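Local coordinates for uncharacterized protein (Bacteroides ovatus CL02T12C04, PDB 6PTM), which probably acts as a family GH42 exo-carrageenase, a glycoside hydrolase that releases sugar units from the chain ends of the algal polysaccharide carrageenan, at residues A[355-368]-A[568-580]. Residues are numbered along the deposited sequence; the frame is centred on the assembly and turned at random.
With EDO (1,2-ethanediol), chain C.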
loop_
_atom_site.group_PDB
_atom_site.type_symbol
_atom_site.label_atom_id
_atom_site.label_comp_id
_atom_site.label_asym_id
_atom_site.label_seq_id
_atom_site.Cartn_x
_atom_site.Cartn_y
_atom_site.Cartn_z
ATOM N N GLN A 355 -9.707 3.242 27.391
ATOM C CA GLN A 355 -8.956 2.161 26.714
ATOM C C GLN A 355 -8.493 1.170 27.789
ATOM O O GLN A 355 -7.977 1.607 28.824
ATOM C CB GLN A 355 -7.796 2.681 25.881
ATOM C CG GLN A 355 -7.038 1.578 25.192
ATOM C CD GLN A 355 -6.022 2.133 24.221
ATOM O OE1 GLN A 355 -5.350 3.112 24.516
ATOM N NE2 GLN A 355 -5.892 1.491 23.073
ATOM N N GLY A 356 -8.656 -0.118 27.531
ATOM C CA GLY A 356 -8.266 -1.181 28.475
ATOM C C GLY A 356 -9.484 -1.756 29.174
ATOM O O GLY A 356 -9.388 -2.870 29.665
ATOM N N SER A 357 -10.587 -1.025 29.213
ATOM C CA SER A 357 -11.837 -1.491 29.857
ATOM C C SER A 357 -12.570 -2.399 28.886
ATOM O O SER A 357 -12.441 -2.268 27.656
ATOM C CB SER A 357 -12.732 -0.381 30.259
ATOM O OG SER A 357 -13.172 0.321 29.109
ATOM N N PRO A 358 -13.371 -3.328 29.431
ATOM C CA PRO A 358 -14.201 -4.201 28.603
ATOM C C PRO A 358 -15.197 -3.478 27.703
ATOM O O PRO A 358 -15.244 -3.871 26.545
ATOM C CB PRO A 358 -14.865 -5.110 29.642
ATOM C CG PRO A 358 -13.800 -5.178 30.717
ATOM C CD PRO A 358 -13.394 -3.724 30.855
ATOM N N MET A 359 -15.859 -2.415 28.167
ATOM C CA MET A 359 -16.841 -1.711 27.320
ATOM C C MET A 359 -16.106 -1.113 26.103
ATOM O O MET A 359 -16.656 -1.132 24.990
ATOM C CB MET A 359 -17.592 -0.604 28.051
ATOM C CG MET A 359 -18.492 0.114 27.102
ATOM S SD MET A 359 -19.485 1.437 27.780
ATOM C CE MET A 359 -18.202 2.647 28.133
ATOM N N TYR A 360 -14.915 -0.590 26.328
ATOM C CA TYR A 360 -14.093 0.022 25.265
ATOM C C TYR A 360 -13.728 -1.050 24.265
ATOM O O TYR A 360 -13.829 -0.780 23.054
ATOM C CB TYR A 360 -12.863 0.674 25.875
ATOM C CG TYR A 360 -11.933 1.355 24.903
ATOM C CD1 TYR A 360 -11.000 0.626 24.167
ATOM C CD2 TYR A 360 -11.929 2.735 24.769
ATOM C CE1 TYR A 360 -10.101 1.255 23.318
ATOM C CE2 TYR A 360 -11.032 3.373 23.934
ATOM C CZ TYR A 360 -10.096 2.637 23.228
ATOM O OH TYR A 360 -9.218 3.282 22.405
ATOM N N PHE A 361 -13.244 -2.192 24.756
ATOM C CA PHE A 361 -12.806 -3.283 23.877
ATOM C C PHE A 361 -13.971 -3.676 22.962
ATOM O O PHE A 361 -13.810 -3.823 21.743
ATOM C CB PHE A 361 -12.341 -4.498 24.676
ATOM C CG PHE A 361 -12.008 -5.588 23.708
ATOM C CD1 PHE A 361 -12.979 -6.463 23.277
ATOM C CD2 PHE A 361 -10.765 -5.615 23.113
ATOM C CE1 PHE A 361 -12.699 -7.411 22.312
ATOM C CE2 PHE A 361 -10.490 -6.538 22.125
ATOM C CZ PHE A 361 -11.456 -7.437 21.727
ATOM N N ASP A 362 -15.121 -3.907 23.579
ATOM C CA ASP A 362 -16.365 -4.342 22.904
ATOM C C ASP A 362 -16.743 -3.314 21.849
ATOM O O ASP A 362 -17.127 -3.730 20.725
ATOM C CB ASP A 362 -17.479 -4.586 23.913
ATOM C CG ASP A 362 -17.352 -5.926 24.629
ATOM O OD1 ASP A 362 -16.473 -6.749 24.222
ATOM O OD2 ASP A 362 -18.084 -6.121 25.602
ATOM N N PHE A 363 -16.692 -2.028 22.197
ATOM C CA PHE A 363 -17.108 -0.956 21.262
ATOM C C PHE A 363 -16.207 -1.003 20.007
ATOM O O PHE A 363 -16.717 -0.953 18.864
ATOM C CB PHE A 363 -17.069 0.399 21.960
ATOM C CG PHE A 363 -17.909 1.431 21.270
ATOM C CD1 PHE A 363 -19.183 1.714 21.728
ATOM C CD2 PHE A 363 -17.402 2.150 20.196
ATOM C CE1 PHE A 363 -19.978 2.631 21.056
ATOM C CE2 PHE A 363 -18.187 3.093 19.549
ATOM C CZ PHE A 363 -19.477 3.327 19.978
ATOM N N MET A 364 -14.889 -1.117 20.204
ATOM C CA MET A 364 -13.914 -1.049 19.092
ATOM C C MET A 364 -14.019 -2.331 18.251
ATOM O O MET A 364 -13.937 -2.225 17.006
ATOM C CB MET A 364 -12.479 -0.855 19.595
ATOM C CG MET A 364 -12.242 0.433 20.348
ATOM S SD MET A 364 -13.090 1.848 19.657
ATOM C CE MET A 364 -12.641 3.091 20.872
ATOM N N ALA A 365 -14.230 -3.486 18.899
ATOM C CA ALA A 365 -14.341 -4.804 18.245
ATOM C C ALA A 365 -15.622 -4.819 17.399
ATOM O O ALA A 365 -15.557 -5.212 16.223
ATOM C CB ALA A 365 -14.336 -5.889 19.299
ATOM N N PHE A 366 -16.725 -4.326 17.975
ATOM C CA PHE A 366 -18.017 -4.184 17.277
ATOM C C PHE A 366 -17.812 -3.240 16.081
ATOM O O PHE A 366 -18.299 -3.555 14.983
ATOM C CB PHE A 366 -19.133 -3.700 18.207
ATOM C CG PHE A 366 -20.276 -3.083 17.432
ATOM C CD1 PHE A 366 -21.102 -3.877 16.656
ATOM C CD2 PHE A 366 -20.488 -1.719 17.412
ATOM C CE1 PHE A 366 -22.114 -3.319 15.893
ATOM C CE2 PHE A 366 -21.515 -1.159 16.660
ATOM C CZ PHE A 366 -22.333 -1.966 15.906
ATOM N N ASN A 367 -17.130 -2.103 16.285
ATOM C CA ASN A 367 -17.015 -1.094 15.212
ATOM C C ASN A 367 -16.308 -1.764 14.006
ATOM O O ASN A 367 -16.741 -1.575 12.846
ATOM C CB ASN A 367 -16.297 0.167 15.710
ATOM C CG ASN A 367 -16.474 1.375 14.801
ATOM O OD1 ASN A 367 -17.529 1.534 14.199
ATOM N ND2 ASN A 367 -15.466 2.232 14.713
ATOM N N MET A 368 -15.257 -2.538 14.259
ATOM C CA MET A 368 -14.570 -3.289 13.192
ATOM C C MET A 368 -15.524 -4.264 12.498
ATOM O O MET A 368 -15.594 -4.218 11.248
ATOM C CB MET A 368 -13.388 -4.059 13.749
ATOM C CG MET A 368 -12.154 -3.191 13.962
ATOM S SD MET A 368 -10.902 -4.316 14.619
ATOM C CE MET A 368 -9.591 -3.155 14.995
ATOM N N TYR A 568 0.271 -11.475 15.596
ATOM C CA TYR A 568 -0.551 -10.245 15.701
ATOM C C TYR A 568 -1.933 -10.647 16.222
ATOM O O TYR A 568 -2.546 -11.628 15.747
ATOM C CB TYR A 568 -0.667 -9.478 14.373
ATOM C CG TYR A 568 -1.612 -8.309 14.463
ATOM C CD1 TYR A 568 -1.192 -7.118 15.019
ATOM C CD2 TYR A 568 -2.944 -8.398 14.086
ATOM C CE1 TYR A 568 -2.068 -6.061 15.202
ATOM C CE2 TYR A 568 -3.823 -7.326 14.229
ATOM C CZ TYR A 568 -3.391 -6.161 14.818
ATOM O OH TYR A 568 -4.206 -5.067 14.972
ATOM N N THR A 569 -2.447 -9.920 17.194
ATOM C CA THR A 569 -3.858 -10.095 17.640
ATOM C C THR A 569 -4.473 -8.744 17.994
ATOM O O THR A 569 -3.825 -7.952 18.689
ATOM C CB THR A 569 -4.001 -11.054 18.821
ATOM O OG1 THR A 569 -5.405 -11.095 19.131
ATOM C CG2 THR A 569 -3.136 -10.682 20.006
ATOM N N LYS A 570 -5.701 -8.542 17.544
ATOM C CA LYS A 570 -6.559 -7.384 17.884
ATOM C C LYS A 570 -6.777 -7.316 19.396
ATOM O O LYS A 570 -7.055 -6.222 19.859
ATOM C CB LYS A 570 -7.903 -7.511 17.163
ATOM C CG LYS A 570 -7.823 -7.290 15.650
ATOM C CD LYS A 570 -9.140 -7.528 14.899
ATOM C CE LYS A 570 -9.421 -9.006 14.753
ATOM N NZ LYS A 570 -10.746 -9.293 14.145
ATOM N N ALA A 571 -6.725 -8.434 20.121
ATOM C CA ALA A 571 -6.795 -8.438 21.608
ATOM C C ALA A 571 -5.769 -7.458 22.206
ATOM O O ALA A 571 -6.123 -6.722 23.122
ATOM C CB ALA A 571 -6.579 -9.847 22.140
ATOM N N SER A 572 -4.523 -7.451 21.722
ATOM C CA SER A 572 -3.467 -6.523 22.210
ATOM C C SER A 572 -3.569 -5.156 21.540
ATOM O O SER A 572 -3.337 -4.187 22.262
ATOM C CB SER A 572 -2.075 -7.098 22.067
ATOM O OG SER A 572 -1.824 -8.114 23.026
ATOM N N SER A 573 -3.869 -5.038 20.231
ATOM C CA SER A 573 -3.849 -3.713 19.545
ATOM C C SER A 573 -4.980 -2.834 20.061
ATOM O O SER A 573 -4.780 -1.604 20.173
ATOM C CB SER A 573 -3.867 -3.835 18.034
ATOM O OG SER A 573 -4.973 -4.601 17.599
ATOM N N ILE A 574 -6.163 -3.406 20.329
ATOM C CA ILE A 574 -7.315 -2.604 20.819
ATOM C C ILE A 574 -7.046 -2.139 22.263
ATOM O O ILE A 574 -7.353 -0.987 22.549
ATOM C CB ILE A 574 -8.635 -3.372 20.650
ATOM C CG1 ILE A 574 -8.970 -3.590 19.160
ATOM C CG2 ILE A 574 -9.747 -2.629 21.385
ATOM C CD1 ILE A 574 -10.200 -4.495 18.920
ATOM N N ASN A 575 -6.501 -2.992 23.137
ATOM C CA ASN A 575 -6.365 -2.699 24.593
ATOM C C ASN A 575 -5.113 -1.847 24.870
ATOM O O ASN A 575 -5.129 -1.104 25.844
ATOM C CB ASN A 575 -6.299 -3.969 25.444
ATOM C CG ASN A 575 -7.649 -4.613 25.653
ATOM O OD1 ASN A 575 -8.494 -3.992 26.285
ATOM N ND2 ASN A 575 -7.841 -5.840 25.147
ATOM N N LYS A 576 -4.077 -1.889 24.038
ATOM C CA LYS A 576 -2.809 -1.162 24.332
ATOM C C LYS A 576 -2.738 0.153 23.548
ATOM O O LYS A 576 -3.252 0.247 22.436
ATOM C CB LYS A 576 -1.587 -2.028 24.032
ATOM C CG LYS A 576 -1.333 -3.200 24.952
ATOM C CD LYS A 576 -0.221 -4.094 24.451
ATOM C CE LYS A 576 1.055 -3.327 24.117
ATOM N NZ LYS A 576 2.144 -4.221 23.649
ATOM N N ALA A 577 -2.146 1.167 24.171
ATOM C CA ALA A 577 -1.973 2.506 23.591
ATOM C C ALA A 577 -0.988 2.389 22.426
ATOM O O ALA A 577 -1.178 3.092 21.447
ATOM C CB ALA A 577 -1.470 3.475 24.650
ATOM N N GLU A 578 0.018 1.530 22.548
ATOM C CA GLU A 578 1.221 1.561 21.667
ATOM C C GLU A 578 1.653 0.149 21.260
ATOM O O GLU A 578 2.865 -0.121 21.239
ATOM C CB GLU A 578 2.342 2.302 22.406
ATOM C CG GLU A 578 1.998 3.743 22.737
ATOM C CD GLU A 578 3.165 4.489 23.366
ATOM O OE1 GLU A 578 3.799 3.928 24.244
ATOM O OE2 GLU A 578 3.425 5.616 22.962
ATOM N N HIS A 579 0.708 -0.713 20.871
ATOM C CA HIS A 579 1.028 -2.102 20.504
ATOM C C HIS A 579 1.902 -2.113 19.233
ATOM O O HIS A 579 2.804 -2.953 19.138
ATOM C CB HIS A 579 -0.232 -2.931 20.313
ATOM C CG HIS A 579 0.135 -4.353 20.085
ATOM N ND1 HIS A 579 0.909 -5.041 20.991
ATOM C CD2 HIS A 579 -0.098 -5.197 19.058
ATOM C CE1 HIS A 579 1.146 -6.259 20.546
ATOM N NE2 HIS A 579 0.500 -6.404 19.377
ATOM N N MET A 580 1.618 -1.235 18.273
ATOM C CA MET A 580 2.299 -1.274 16.964
ATOM C C MET A 580 3.709 -0.688 17.090
ATOM O O MET A 580 4.559 -1.102 16.294
ATOM C CB MET A 580 1.476 -0.549 15.909
ATOM C CG MET A 580 0.161 -1.296 15.580
ATOM S SD MET A 580 0.357 -3.084 15.320
ATOM C CE MET A 580 1.270 -3.045 13.775
HETATM C C1 EDO C . -12.992 -7.523 16.292
HETATM O O1 EDO C . -13.127 -8.551 15.354
HETATM C C2 EDO C . -12.089 -7.966 17.399
HETATM O O2 EDO C . -12.661 -8.918 18.270
HETATM O O HOH W 1 -10.157 -1.896 26.049
#
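Ile-574 enters helix 358-368 as a knob into a hole, surrounded by Phe-361, Met-364, Ala-365 and Met-368. Its CG2 lies 3.6 Å from CD2 of Phe-361 and also meets CB of Met-364, while CD1 meets CE of Met-368 tip to tip (4.2 Å). The Phe-361 ring, its CG anti to the backbone N and beside the carbonyl carbon (chi1 176°), crosses the isoleucine at about a right angle. The amide of Asn-575 approaches the same ring obliquely, its plane 17° from that of the ring, with ND2 3.6 Å from CD2 of Phe-361. That ND2 donates to Ala-571 O at 2.8 Å and to Glu-652 O, two bonds that together should hold the amide in its rotation, and OD1 accepts a hydrogen bond from a water that also accepts from Gly-356 N and donates to Ser-357 O. The contact docks helix 358-385, in the region assigned to the beta-galactosidase family, against the short helix 570-575 that follows strand 564-567 of a separate five-stranded parallel sheet. Beyond the N-terminus of the first helix, Gln-355 stretches out until its NE2 donates to Ile-574 O at 2.9 Å; the bond is nearly straight (172°), but the donor stands above the carbonyl plane. At the other end, the side chains of Met-368 and Lys-570 run past each other in opposite directions, SD 3.7 Å from CD; NZ of Lys-570 forms a salt bridge with Asp-410 and donates to a bound 1,2-ethanediol, probably from the crystallisation liquor.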